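Local coordinates for peptide ABC transporter, peptide-binding protein (PDB 2D5W) that binds oligopeptides such as a pentapeptide and probably passes them to an ABC transporter for uptake, at residues 536-539 against 540-544; 323-326 against 327-331. All blocks are in the same frame, centred on the assembly; numbering follows the deposited sequence.

Interaction 1: residues 536-539 against 540-544; sequences EIWA and EELPA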
ATOM      1  N   GLU A 536      13.437 -17.581   5.471  1.00 10.33           N
ATOM      2  CA  GLU A 536      14.031 -18.804   4.933  1.00 10.83           C
ATOM      3  C   GLU A 536      12.908 -19.761   4.525  1.00 10.60           C
ATOM      4  O   GLU A 536      12.948 -20.358   3.447  1.00 11.04           O
ATOM      5  CB  GLU A 536      14.929 -19.474   5.979  1.00 12.08           C
ATOM      6  CG  GLU A 536      16.244 -18.755   6.254  1.00 15.99           C
ATOM      7  CD  GLU A 536      17.323 -19.057   5.221  1.00 17.90           C
ATOM      8  OE1 GLU A 536      18.430 -18.491   5.337  1.00 20.71           O
ATOM      9  OE2 GLU A 536      17.073 -19.862   4.298  1.00 20.88           O
ATOM     10  N   ILE A 537      11.910 -19.905   5.390  1.00 10.92           N
ATOM     11  CA  ILE A 537      10.777 -20.776   5.104  1.00 11.47           C
ATOM     12  C   ILE A 537      10.002 -20.230   3.906  1.00 11.29           C
ATOM     13  O   ILE A 537       9.626 -20.972   2.999  1.00 11.56           O
ATOM     14  CB  ILE A 537       9.835 -20.867   6.323  1.00 12.35           C
ATOM     15  CG1 ILE A 537      10.542 -21.606   7.462  1.00 12.86           C
ATOM     16  CG2 ILE A 537       8.542 -21.573   5.940  1.00 12.70           C
ATOM     17  CD1 ILE A 537       9.800 -21.558   8.779  1.00 15.86           C
ATOM     18  N   TRP A 538       9.775 -18.920   3.908  1.00 10.04           N
ATOM     19  CA  TRP A 538       9.054 -18.246   2.835  1.00  9.09           C
ATOM     20  C   TRP A 538       9.703 -18.536   1.478  1.00  9.31           C
ATOM     21  O   TRP A 538       9.018 -18.862   0.507  1.00 10.41           O
ATOM     22  CB  TRP A 538       9.053 -16.735   3.102  1.00  9.20           C
ATOM     23  CG  TRP A 538       8.221 -15.915   2.153  1.00  8.80           C
ATOM     24  CD1 TRP A 538       6.944 -15.472   2.353  1.00  9.18           C
ATOM     25  CD2 TRP A 538       8.612 -15.441   0.859  1.00  9.13           C
ATOM     26  NE1 TRP A 538       6.516 -14.747   1.266  1.00  9.59           N
ATOM     27  CE2 TRP A 538       7.520 -14.714   0.332  1.00  8.99           C
ATOM     28  CE3 TRP A 538       9.780 -15.557   0.092  1.00  9.40           C
ATOM     29  CZ2 TRP A 538       7.560 -14.108  -0.929  1.00  9.46           C
ATOM     30  CZ3 TRP A 538       9.820 -14.954  -1.161  1.00 10.11           C
ATOM     31  CH2 TRP A 538       8.716 -14.239  -1.658  1.00 10.62           C
ATOM     32  N   ALA A 539      11.027 -18.427   1.419  1.00  9.96           N
ATOM     33  CA  ALA A 539      11.751 -18.656   0.173  1.00 10.42           C
ATOM     34  C   ALA A 539      11.660 -20.096  -0.321  1.00  9.91           C
ATOM     35  O   ALA A 539      11.672 -20.341  -1.525  1.00 10.45           O
ATOM     36  CB  ALA A 539      13.210 -18.243   0.327  1.00 10.99           C
ATOM     37  N   GLU A 540      11.574 -21.052   0.596  1.00 10.39           N
ATOM     38  CA  GLU A 540      11.466 -22.444   0.177  1.00 11.46           C
ATOM     39  C   GLU A 540      10.096 -22.724  -0.431  1.00 12.03           C
ATOM     40  O   GLU A 540       9.978 -23.491  -1.387  1.00 13.01           O
ATOM     41  CB  GLU A 540      11.694 -23.388   1.361  1.00 13.49           C
ATOM     42  CG  GLU A 540      11.353 -24.848   1.054  1.00 16.52           C
ATOM     43  CD  GLU A 540      12.125 -25.410  -0.135  1.00 18.25           C
ATOM     44  OE1 GLU A 540      11.673 -26.421  -0.713  1.00 19.64           O
ATOM     45  OE2 GLU A 540      13.186 -24.854  -0.489  1.00 19.65           O
ATOM     46  N   GLU A 541       9.065 -22.084   0.117  1.00 11.45           N
ATOM     47  CA  GLU A 541       7.691 -22.294  -0.329  1.00 11.43           C
ATOM     48  C   GLU A 541       7.195 -21.381  -1.455  1.00 10.55           C
ATOM     49  O   GLU A 541       6.247 -21.730  -2.162  1.00 10.96           O
ATOM     50  CB  GLU A 541       6.759 -22.165   0.877  1.00 12.87           C
ATOM     51  CG  GLU A 541       7.136 -23.068   2.044  1.00 17.07           C
ATOM     52  CD  GLU A 541       6.317 -24.340   2.085  1.00 22.45           C
ATOM     53  OE1 GLU A 541       6.249 -25.045   1.058  1.00 20.09           O
ATOM     54  OE2 GLU A 541       5.739 -24.634   3.152  1.00 25.64           O
ATOM     55  N   LEU A 542       7.820 -20.216  -1.610  1.00  9.78           N
ATOM     56  CA  LEU A 542       7.432 -19.252  -2.644  1.00  9.49           C
ATOM     57  C   LEU A 542       5.923 -19.007  -2.758  1.00  9.68           C
ATOM     58  O   LEU A 542       5.322 -19.235  -3.812  1.00 10.17           O
ATOM     59  CB  LEU A 542       7.973 -19.684  -4.012  1.00 10.50           C
ATOM     60  CG  LEU A 542       9.490 -19.678  -4.206  1.00 10.37           C
ATOM     61  CD1 LEU A 542       9.803 -20.198  -5.600  1.00 11.36           C
ATOM     62  CD2 LEU A 542      10.047 -18.271  -4.016  1.00 10.74           C
ATOM     63  N   PRO A 543       5.286 -18.535  -1.673  1.00  9.39           N
ATOM     64  CA  PRO A 543       3.841 -18.278  -1.746  1.00  9.63           C
ATOM     65  C   PRO A 543       3.537 -17.216  -2.807  1.00  9.05           C
ATOM     66  O   PRO A 543       2.433 -17.151  -3.341  1.00  9.97           O
ATOM     67  CB  PRO A 543       3.490 -17.838  -0.326  1.00 10.49           C
ATOM     68  CG  PRO A 543       4.779 -17.285   0.206  1.00 10.50           C
ATOM     69  CD  PRO A 543       5.815 -18.238  -0.329  1.00  9.74           C
ATOM     70  N   ALA A 544       4.532 -16.381  -3.088  1.00  9.34           N
ATOM     71  CA  ALA A 544       4.446 -15.358  -4.126  1.00  8.99           C
ATOM     72  C   ALA A 544       5.824 -15.384  -4.777  1.00  9.22           C
ATOM     73  O   ALA A 544       6.788 -15.844  -4.164  1.00  9.80           O
ATOM     74  CB  ALA A 544       4.166 -13.984  -3.529  1.00 10.00           C
TER
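The C-terminal end of helix 524-541, where W538 folds back against P543 and the chain turns toward A544, forms this local contact. The last helical bonds run from E540 N to E536 O, 3.2 Å, and from E541 N to I537 O, 3.1 Å. L542 N then reaches W538 O at 2.8 Å. L542 leaves the helix with a positive phi of 46°, and this turns P543 back over the indole. P543 CG sits over one face of the W538 five-membered ring, 3.6 Å from its centroid, a CH-pi contact. W538 CG lies anti to the backbone N (chi1 -174°), which carries the ring along the helix end to the proline. The six-membered ring continues to A544, with W538 CH2 3.5 Å from A544 O. That oxygen is buried and has no polar partner in the model. F479 meets the indole edge-to-face, and W355 also packs against it. Were W538 replaced by alanine, P543 CG would probably lose the ring face beneath it, and a gap is likely to open beside F479 and W355. L542 CG comes 3.5 Å from A539 O, which accepts a hydrogen bond from Y370 OH. This is a helix C-terminus ended by a residue of positive phi, L542, and followed by a proline, P543, which has no N-H to continue the backbone bonding.

Interaction 2: residues 323-326 against 327-331; sequences NDKR and TRQAI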
ATOM      1  N   ASN A 323      -1.035 -24.807  -6.022  1.00 11.55           N
ATOM      2  CA  ASN A 323      -0.972 -25.035  -4.583  1.00 12.69           C
ATOM      3  C   ASN A 323       0.247 -25.867  -4.173  1.00 12.63           C
ATOM      4  O   ASN A 323       0.525 -26.024  -2.982  1.00 16.36           O
ATOM      5  CB  ASN A 323      -2.263 -25.715  -4.117  1.00 16.52           C
ATOM      6  CG  ASN A 323      -2.575 -26.981  -4.901  1.00 17.52           C
ATOM      7  OD1 ASN A 323      -2.529 -26.994  -6.133  1.00 20.63           O
ATOM      8  ND2 ASN A 323      -2.907 -28.051  -4.187  1.00 22.25           N
ATOM      9  N   ASP A 324       0.976 -26.393  -5.155  1.00 11.58           N
ATOM     10  CA  ASP A 324       2.170 -27.201  -4.894  1.00 11.21           C
ATOM     11  C   ASP A 324       3.401 -26.311  -5.058  1.00 10.71           C
ATOM     12  O   ASP A 324       3.576 -25.683  -6.099  1.00 10.94           O
ATOM     13  CB  ASP A 324       2.229 -28.371  -5.885  1.00 12.71           C
ATOM     14  CG  ASP A 324       3.218 -29.443  -5.472  1.00 14.41           C
ATOM     15  OD1 ASP A 324       4.420 -29.140  -5.330  1.00 14.85           O
ATOM     16  OD2 ASP A 324       2.788 -30.602  -5.289  1.00 16.95           O
ATOM     17  N   LYS A 325       4.258 -26.258  -4.042  1.00 10.51           N
ATOM     18  CA  LYS A 325       5.438 -25.407  -4.128  1.00 11.08           C
ATOM     19  C   LYS A 325       6.316 -25.725  -5.334  1.00 10.18           C
ATOM     20  O   LYS A 325       6.984 -24.839  -5.859  1.00 11.18           O
ATOM     21  CB  LYS A 325       6.277 -25.487  -2.845  1.00 12.74           C
ATOM     22  CG  LYS A 325       7.044 -26.783  -2.642  1.00 14.29           C
ATOM     23  CD  LYS A 325       7.938 -26.684  -1.409  1.00 16.29           C
ATOM     24  CE  LYS A 325       8.693 -27.979  -1.164  1.00 17.55           C
ATOM     25  NZ  LYS A 325       9.529 -27.903   0.068  1.00 21.40           N
ATOM     26  N   ARG A 326       6.323 -26.980  -5.775  1.00 10.63           N
ATOM     27  CA  ARG A 326       7.139 -27.354  -6.925  1.00 11.05           C
ATOM     28  C   ARG A 326       6.737 -26.577  -8.176  1.00  9.97           C
ATOM     29  O   ARG A 326       7.585 -26.223  -8.994  1.00 10.63           O
ATOM     30  CB  ARG A 326       7.037 -28.861  -7.183  1.00 12.33           C
ATOM     31  CG  ARG A 326       7.723 -29.720  -6.125  1.00 14.10           C
ATOM     32  CD  ARG A 326       7.466 -31.203  -6.358  1.00 15.54           C
ATOM     33  NE  ARG A 326       6.058 -31.536  -6.173  1.00 15.14           N
ATOM     34  CZ  ARG A 326       5.514 -32.706  -6.491  1.00 15.39           C
ATOM     35  NH1 ARG A 326       4.219 -32.909  -6.283  1.00 16.07           N
ATOM     36  NH2 ARG A 326       6.258 -33.668  -7.021  1.00 17.01           N
ATOM     37  N   THR A 327       5.446 -26.305  -8.319  1.00 10.01           N
ATOM     38  CA  THR A 327       4.956 -25.560  -9.473  1.00 10.00           C
ATOM     39  C   THR A 327       5.438 -24.114  -9.417  1.00 10.01           C
ATOM     40  O   THR A 327       5.835 -23.536 -10.429  1.00 10.06           O
ATOM     41  CB  THR A 327       3.421 -25.552  -9.513  1.00  9.71           C
ATOM     42  OG1 THR A 327       2.942 -26.898  -9.422  1.00 10.26           O
ATOM     43  CG2 THR A 327       2.919 -24.926 -10.807  1.00 10.18           C
ATOM     44  N   ARG A 328       5.400 -23.533  -8.222  1.00 10.24           N
ATOM     45  CA  ARG A 328       5.817 -22.153  -8.037  1.00  9.32           C
ATOM     46  C   ARG A 328       7.327 -22.022  -8.230  1.00  9.41           C
ATOM     47  O   ARG A 328       7.804 -21.045  -8.815  1.00  9.78           O
ATOM     48  CB  ARG A 328       5.357 -21.666  -6.658  1.00  9.73           C
ATOM     49  CG  ARG A 328       3.845 -21.844  -6.482  1.00 10.37           C
ATOM     50  CD  ARG A 328       3.296 -21.118  -5.269  1.00 10.61           C
ATOM     51  NE  ARG A 328       3.789 -21.632  -3.994  1.00 10.57           N
ATOM     52  CZ  ARG A 328       3.210 -22.596  -3.284  1.00 10.47           C
ATOM     53  NH1 ARG A 328       3.746 -22.976  -2.131  1.00 11.28           N
ATOM     54  NH2 ARG A 328       2.102 -23.183  -3.713  1.00 10.64           N
ATOM     55  N   GLN A 329       8.075 -23.016  -7.762  1.00 10.00           N
ATOM     56  CA  GLN A 329       9.523 -23.017  -7.930  1.00 10.48           C
ATOM     57  C   GLN A 329       9.854 -23.149  -9.421  1.00 10.12           C
ATOM     58  O   GLN A 329      10.765 -22.491  -9.924  1.00 10.36           O
ATOM     59  CB  GLN A 329      10.147 -24.181  -7.159  1.00 10.01           C
ATOM     60  CG  GLN A 329       9.903 -24.129  -5.661  1.00 11.70           C
ATOM     61  CD  GLN A 329      10.442 -25.350  -4.946  1.00 12.23           C
ATOM     62  OE1 GLN A 329      10.448 -26.447  -5.499  1.00 15.10           O
ATOM     63  NE2 GLN A 329      10.881 -25.169  -3.709  1.00 12.62           N
ATOM     64  N   ALA A 330       9.105 -23.996 -10.127  1.00 10.28           N
ATOM     65  CA  ALA A 330       9.328 -24.197 -11.556  1.00 10.14           C
ATOM     66  C   ALA A 330       9.123 -22.892 -12.312  1.00 10.42           C
ATOM     67  O   ALA A 330       9.942 -22.513 -13.151  1.00 11.36           O
ATOM     68  CB  ALA A 330       8.375 -25.266 -12.090  1.00 11.16           C
ATOM     69  N   ILE A 331       8.025 -22.205 -12.022  1.00  9.79           N
ATOM     70  CA  ILE A 331       7.750 -20.946 -12.696  1.00 10.18           C
ATOM     71  C   ILE A 331       8.865 -19.937 -12.437  1.00  9.58           C
ATOM     72  O   ILE A 331       9.329 -19.276 -13.366  1.00 10.02           O
ATOM     73  CB  ILE A 331       6.392 -20.350 -12.249  1.00  9.91           C
ATOM     74  CG1 ILE A 331       5.247 -21.249 -12.733  1.00 10.43           C
ATOM     75  CG2 ILE A 331       6.225 -18.936 -12.815  1.00 10.56           C
ATOM     76  CD1 ILE A 331       3.878 -20.853 -12.198  1.00 12.56           C
TER
HETATM   77  O   HOH W   1       2.368 -25.071  -0.645  1.00 19.99           O
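Backbone bonds from T327 N to D324 O, 3.0 Å, and from Q329 N to K325 O, 2.9 Å, start the first turn of helix 325-333, and A330 N to R326 O carries it on. D324 is the N-cap. Its OD1 accepts from R326 N at 2.9 Å through the anti lone pair. The same carboxylate is gripped side-on by the R326 guanidinium, NE to OD1 and NH1 to OD2. Both oxygens lie close to the guanidinium plane, although the two nitrogens stand out of the carboxylate plane. R328 folds back over the start of the helix. Its chain bends at chi3 (-65°), which lays one guanidinium face over K325 CA. R328 NH1 is 3.6 Å from K325 CB, and a water in the guanidinium plane joins R328 NH1 to N323 O. L322 O takes R328 NH2. K325 and Q329 run side by side, with K325 CD 4.0 Å from Q329 NE2. Q329 CG touches K325 O at 3.0 Å. With OD1 serving both a backbone N-H and an arginine, the D324 carboxylate is fixed in rotation, and its negative charge would be expected to interact favourably with the positive end of the helix dipole.

How the interactions relate
The two contacts lie at opposite kinds of helix end: interaction 1 closes helix 524-541, and interaction 2 opens helix 325-333. Their centres are about 10 Å apart, and they touch directly. K325 NZ forms a salt bridge with E540 OE1 at 2.7 Å. R328 NH1 probably hydrogen-bonds to E541 O, so a side chain from one helix start serves a carbonyl at the other helix's end. Both contacts are partly buried. In interaction 1 the buried part is aromatic and apolar, beside strand 293-308. Interaction 2 is more polar: the D324-R326 pair is partly exposed, while R328 is buried against the end of the other helix, and the helix beyond packs on helix 374-383.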